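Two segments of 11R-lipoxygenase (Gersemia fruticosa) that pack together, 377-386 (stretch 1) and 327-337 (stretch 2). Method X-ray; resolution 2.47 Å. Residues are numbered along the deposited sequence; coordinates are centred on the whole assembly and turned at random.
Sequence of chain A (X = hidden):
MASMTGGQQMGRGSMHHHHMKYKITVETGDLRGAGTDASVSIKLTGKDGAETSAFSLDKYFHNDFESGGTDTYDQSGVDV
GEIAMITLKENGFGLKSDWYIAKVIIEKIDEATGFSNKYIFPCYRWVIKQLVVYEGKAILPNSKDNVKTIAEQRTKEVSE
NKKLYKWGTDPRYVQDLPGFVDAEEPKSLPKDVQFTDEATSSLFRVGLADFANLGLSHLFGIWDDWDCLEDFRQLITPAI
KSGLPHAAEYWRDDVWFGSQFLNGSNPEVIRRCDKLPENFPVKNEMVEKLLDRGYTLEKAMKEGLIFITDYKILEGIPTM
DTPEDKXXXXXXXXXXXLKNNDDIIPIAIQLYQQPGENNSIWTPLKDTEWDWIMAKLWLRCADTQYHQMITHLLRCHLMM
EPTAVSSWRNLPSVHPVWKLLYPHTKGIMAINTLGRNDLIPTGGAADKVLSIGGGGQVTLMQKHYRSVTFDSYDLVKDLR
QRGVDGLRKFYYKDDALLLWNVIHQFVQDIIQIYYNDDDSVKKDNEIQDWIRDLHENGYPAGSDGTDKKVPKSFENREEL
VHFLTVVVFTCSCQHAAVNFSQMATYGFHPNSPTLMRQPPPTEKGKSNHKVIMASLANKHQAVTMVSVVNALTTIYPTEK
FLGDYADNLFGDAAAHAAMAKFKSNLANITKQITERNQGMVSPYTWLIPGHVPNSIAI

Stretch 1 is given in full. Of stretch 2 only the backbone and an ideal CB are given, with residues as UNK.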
# COMPACT_ATOMS: atom_id res chain seq x y z
N LEU A 377 0.96 -25.73 -10.61
CA LEU A 377 -0.03 -24.72 -10.97
C LEU A 377 -1.05 -24.53 -9.86
O LEU A 377 -1.47 -23.41 -9.58
CB LEU A 377 -0.73 -25.09 -12.28
CG LEU A 377 0.14 -24.99 -13.54
CD1 LEU A 377 -0.54 -25.65 -14.73
CD2 LEU A 377 0.46 -23.54 -13.85
N TRP A 378 -1.45 -25.63 -9.23
CA TRP A 378 -2.45 -25.57 -8.16
C TRP A 378 -1.88 -24.95 -6.89
O TRP A 378 -2.62 -24.35 -6.11
CB TRP A 378 -3.00 -26.97 -7.87
CG TRP A 378 -4.07 -27.39 -8.84
CD1 TRP A 378 -3.92 -28.14 -9.97
CD2 TRP A 378 -5.47 -27.08 -8.76
NE1 TRP A 378 -5.13 -28.32 -10.59
CE2 TRP A 378 -6.10 -27.68 -9.87
CE3 TRP A 378 -6.25 -26.36 -7.85
CZ2 TRP A 378 -7.47 -27.57 -10.10
CZ3 TRP A 378 -7.61 -26.26 -8.08
CH2 TRP A 378 -8.20 -26.86 -9.19
N LEU A 379 -0.58 -25.10 -6.68
CA LEU A 379 0.08 -24.49 -5.53
C LEU A 379 0.14 -22.97 -5.70
O LEU A 379 -0.11 -22.22 -4.76
CB LEU A 379 1.49 -25.05 -5.35
CG LEU A 379 2.28 -24.53 -4.15
CD1 LEU A 379 1.60 -24.90 -2.84
CD2 LEU A 379 3.71 -25.06 -4.18
N ARG A 380 0.47 -22.53 -6.91
CA ARG A 380 0.53 -21.11 -7.22
C ARG A 380 -0.85 -20.46 -7.17
O ARG A 380 -0.99 -19.32 -6.74
CB ARG A 380 1.15 -20.89 -8.60
CG ARG A 380 2.61 -21.28 -8.69
CD ARG A 380 3.48 -20.36 -7.86
NE ARG A 380 3.45 -18.98 -8.36
CZ ARG A 380 3.86 -17.92 -7.67
NH1 ARG A 380 4.33 -18.06 -6.43
NH2 ARG A 380 3.80 -16.72 -8.21
N CYS A 381 -1.86 -21.20 -7.60
CA CYS A 381 -3.22 -20.68 -7.60
C CYS A 381 -3.65 -20.34 -6.17
O CYS A 381 -4.25 -19.30 -5.93
CB CYS A 381 -4.19 -21.69 -8.21
SG CYS A 381 -5.84 -21.02 -8.54
N ALA A 382 -3.33 -21.23 -5.24
CA ALA A 382 -3.61 -21.00 -3.83
C ALA A 382 -2.90 -19.73 -3.36
O ALA A 382 -3.47 -18.91 -2.64
CB ALA A 382 -3.18 -22.19 -3.00
N ASP A 383 -1.64 -19.59 -3.78
CA ASP A 383 -0.83 -18.44 -3.37
C ASP A 383 -1.42 -17.14 -3.89
O ASP A 383 -1.34 -16.11 -3.23
CB ASP A 383 0.61 -18.61 -3.86
CG ASP A 383 1.52 -17.50 -3.38
OD1 ASP A 383 2.00 -17.57 -2.23
OD2 ASP A 383 1.76 -16.55 -4.16
N THR A 384 -2.01 -17.19 -5.08
CA THR A 384 -2.63 -16.02 -5.68
C THR A 384 -3.80 -15.54 -4.82
O THR A 384 -3.95 -14.34 -4.59
CB THR A 384 -3.15 -16.31 -7.10
OG1 THR A 384 -2.05 -16.62 -7.95
CG2 THR A 384 -3.89 -15.10 -7.65
N GLN A 385 -4.61 -16.48 -4.35
CA GLN A 385 -5.73 -16.14 -3.48
C GLN A 385 -5.20 -15.40 -2.27
O GLN A 385 -5.72 -14.35 -1.88
CB GLN A 385 -6.48 -17.40 -3.01
CG GLN A 385 -6.76 -18.44 -4.08
CD GLN A 385 -7.51 -17.88 -5.27
OE1 GLN A 385 -8.65 -17.43 -5.15
NE2 GLN A 385 -6.87 -17.90 -6.44
N TYR A 386 -4.14 -15.95 -1.68
CA TYR A 386 -3.52 -15.38 -0.50
C TYR A 386 -2.96 -13.99 -0.79
O TYR A 386 -3.18 -13.06 -0.02
CB TYR A 386 -2.39 -16.31 -0.02
CG TYR A 386 -1.86 -15.98 1.35
CD1 TYR A 386 -1.04 -14.87 1.56
CD2 TYR A 386 -2.15 -16.79 2.44
CE1 TYR A 386 -0.55 -14.58 2.82
CE2 TYR A 386 -1.65 -16.51 3.70
CZ TYR A 386 -0.85 -15.40 3.88
OH TYR A 386 -0.36 -15.11 5.14
N UNK A 327 -15.65 -22.45 -10.11
CA UNK A 327 -14.22 -22.36 -9.90
C UNK A 327 -13.81 -23.23 -8.72
O UNK A 327 -14.63 -23.56 -7.86
CB UNK A 327 -13.80 -20.91 -9.67
N UNK A 328 -12.53 -23.59 -8.68
CA UNK A 328 -12.04 -24.51 -7.66
C UNK A 328 -10.73 -24.03 -7.05
O UNK A 328 -10.00 -23.25 -7.66
CB UNK A 328 -11.86 -25.91 -8.25
N UNK A 329 -10.46 -24.50 -5.84
CA UNK A 329 -9.20 -24.24 -5.17
C UNK A 329 -8.98 -25.35 -4.15
O UNK A 329 -9.93 -25.99 -3.71
CB UNK A 329 -9.19 -22.86 -4.51
N UNK A 330 -7.73 -25.58 -3.80
CA UNK A 330 -7.40 -26.59 -2.80
C UNK A 330 -6.79 -25.90 -1.58
O UNK A 330 -6.90 -24.68 -1.44
CB UNK A 330 -6.44 -27.64 -3.37
N UNK A 331 -6.18 -26.68 -0.71
CA UNK A 331 -5.58 -26.15 0.51
C UNK A 331 -4.19 -26.76 0.65
O UNK A 331 -3.91 -27.48 1.61
CB UNK A 331 -6.44 -26.45 1.74
N UNK A 332 -3.31 -26.45 -0.31
CA UNK A 332 -2.08 -27.21 -0.55
C UNK A 332 -0.96 -26.96 0.44
O UNK A 332 -1.00 -26.01 1.23
CB UNK A 332 -1.56 -26.90 -1.96
N UNK A 333 0.04 -27.83 0.40
CA UNK A 333 1.29 -27.64 1.10
C UNK A 333 2.43 -27.88 0.12
O UNK A 333 2.41 -28.86 -0.62
CB UNK A 333 1.39 -28.57 2.31
N UNK A 334 3.41 -26.99 0.12
CA UNK A 334 4.56 -27.13 -0.75
C UNK A 334 5.82 -27.25 0.07
O UNK A 334 5.99 -26.54 1.06
CB UNK A 334 4.66 -25.95 -1.72
N UNK A 335 6.71 -28.14 -0.34
CA UNK A 335 7.98 -28.32 0.35
C UNK A 335 9.11 -27.93 -0.58
O UNK A 335 9.11 -28.30 -1.76
CB UNK A 335 8.15 -29.76 0.83
N UNK A 336 10.08 -27.18 -0.06
CA UNK A 336 11.18 -26.68 -0.87
C UNK A 336 12.52 -27.06 -0.27
O UNK A 336 12.63 -27.32 0.93
CB UNK A 336 11.08 -25.16 -1.02
N UNK A 337 13.54 -27.10 -1.12
CA UNK A 337 14.89 -27.46 -0.70
C UNK A 337 15.85 -26.33 -1.05
O UNK A 337 15.79 -25.77 -2.14
CB UNK A 337 15.34 -28.77 -1.35

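Stretch 1 is a helical segment whose face toward stretch 2 is largely apolar, built from Trp378, Leu379, Cys381, Ala382 and Gln385. At position 327 the ideal CB has nothing of the helix within 5.5 Å, so the contact places no demand there; the residue is Arg327, which makes no contact with stretch 1.

At position 328 the CA-to-CB bond points sideways, yet the ideal CB lies 3.9 Å from Trp378 CH2. The CB alone makes this approach, so many side chains would suit, provided their further atoms turn clear of the helix. The residue is Tyr328; its CB touches Trp378 CH2 at 3.9 Å, while the phenol leads away.

Position 329 also points sideways from an extended backbone (-156/156), its ideal CB 5.1 Å from Gln385 CG and 5.2 Å from Trp378 CZ3. This leaves room for a medium-sized apolar chain, such as leucine, isoleucine or methionine, bent toward Cys381. The residue is Ile329, with chi1 t and chi2 p. Its CD1 reaches Cys381 SG at 3.4 Å and Gln385 CG at 3.9 Å, and its CA meets the edge of the Trp378 ring, 3.9 Å from CZ3.

Position 330 points toward the helix, its ideal CB 4.7 Å from Trp378 CE3. A small or branched side chain would fit, whether valine, threonine or serine; Trp378 O is a nearby acceptor, and a hydroxyl could share a water with it. Thr330 does both: CG2 packs 3.7 Å from Trp378 CE3, and OG1 accepts from a water (2.6 Å from its O). The water also accepts from Thr330 N (3.0 Å from the water O); by donating to Trp378 O (2.8 Å from the water O) it links the two stretches, which share no direct hydrogen bond.

Position 331 points away and is unconstrained by stretch 1; it is Thr331.

At position 332 the CB points toward the helix, 3.8 Å from Leu379 CD1 and 5.1 Å from Ala382 CB. A compact apolar group would suit, and phi of -76° admits proline. Pro332 sets CG 3.5 Å from Ala382 CB and CB 3.8 Å from Leu379 CD1.

Position 333 begins a strand and points away: Leu333.

At 334 an ideal CB would lie 2.8 Å from Leu379 CD2, a clash, so glycine alone suits this arrangement of atoms. Gly334 leaves that space to Leu379.

Position 335 points away and holds Leu335. Position 336 points toward the helix but starts farther off, favouring a long apolar chain; Phe336 brings CZ to 4.2 Å from Leu379 CD2. Position 337 is out of reach; Tyr337 makes no contact with stretch 1.

Stretch 2 (327-337) RYITTPLGLFY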
# COMPACT_ATOMS: atom_id res chain seq x y z
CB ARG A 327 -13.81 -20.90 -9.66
CG ARG A 327 -14.25 -19.97 -10.77
CD ARG A 327 -14.05 -18.51 -10.40
NE ARG A 327 -14.69 -17.63 -11.36
CZ ARG A 327 -14.78 -16.31 -11.22
NH1 ARG A 327 -14.26 -15.71 -10.16
NH2 ARG A 327 -15.38 -15.59 -12.16
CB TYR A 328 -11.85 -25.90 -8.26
CG TYR A 328 -13.10 -26.46 -8.90
CD1 TYR A 328 -13.43 -26.13 -10.21
CD2 TYR A 328 -13.94 -27.31 -8.20
CE1 TYR A 328 -14.57 -26.64 -10.80
CE2 TYR A 328 -15.08 -27.82 -8.78
CZ TYR A 328 -15.40 -27.48 -10.08
OH TYR A 328 -16.53 -27.98 -10.67
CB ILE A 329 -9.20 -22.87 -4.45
CG1 ILE A 329 -7.77 -22.36 -4.26
CG2 ILE A 329 -9.91 -22.97 -3.10
CD1 ILE A 329 -7.04 -22.05 -5.55
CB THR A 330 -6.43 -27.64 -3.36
OG1 THR A 330 -5.13 -27.07 -3.54
CG2 THR A 330 -6.94 -28.17 -4.69
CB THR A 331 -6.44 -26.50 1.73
OG1 THR A 331 -6.50 -27.93 1.88
CG2 THR A 331 -7.85 -25.95 1.57
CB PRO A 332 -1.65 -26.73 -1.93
CG PRO A 332 -2.13 -25.32 -1.99
CD PRO A 332 -3.41 -25.28 -1.21
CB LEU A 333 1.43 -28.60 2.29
CG LEU A 333 0.37 -28.51 3.39
CD1 LEU A 333 -0.81 -29.41 3.07
CD2 LEU A 333 0.98 -28.85 4.74
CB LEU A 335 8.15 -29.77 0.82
CG LEU A 335 9.15 -29.98 1.95
CD1 LEU A 335 8.65 -29.34 3.24
CD2 LEU A 335 9.42 -31.46 2.15
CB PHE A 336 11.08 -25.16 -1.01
CG PHE A 336 9.82 -24.69 -1.67
CD1 PHE A 336 8.61 -24.71 -0.98
CD2 PHE A 336 9.83 -24.21 -2.97
CE1 PHE A 336 7.45 -24.28 -1.58
CE2 PHE A 336 8.66 -23.77 -3.57
CZ PHE A 336 7.47 -23.81 -2.88
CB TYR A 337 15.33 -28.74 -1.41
CG TYR A 337 16.67 -29.27 -0.97
CD1 TYR A 337 16.85 -29.82 0.29
CD2 TYR A 337 17.76 -29.24 -1.83
CE1 TYR A 337 18.07 -30.31 0.69
CE2 TYR A 337 19.00 -29.73 -1.44
CZ TYR A 337 19.14 -30.27 -0.18
OH TYR A 337 20.36 -30.76 0.22
O HOH W 1 -5.06 -24.83 -4.84
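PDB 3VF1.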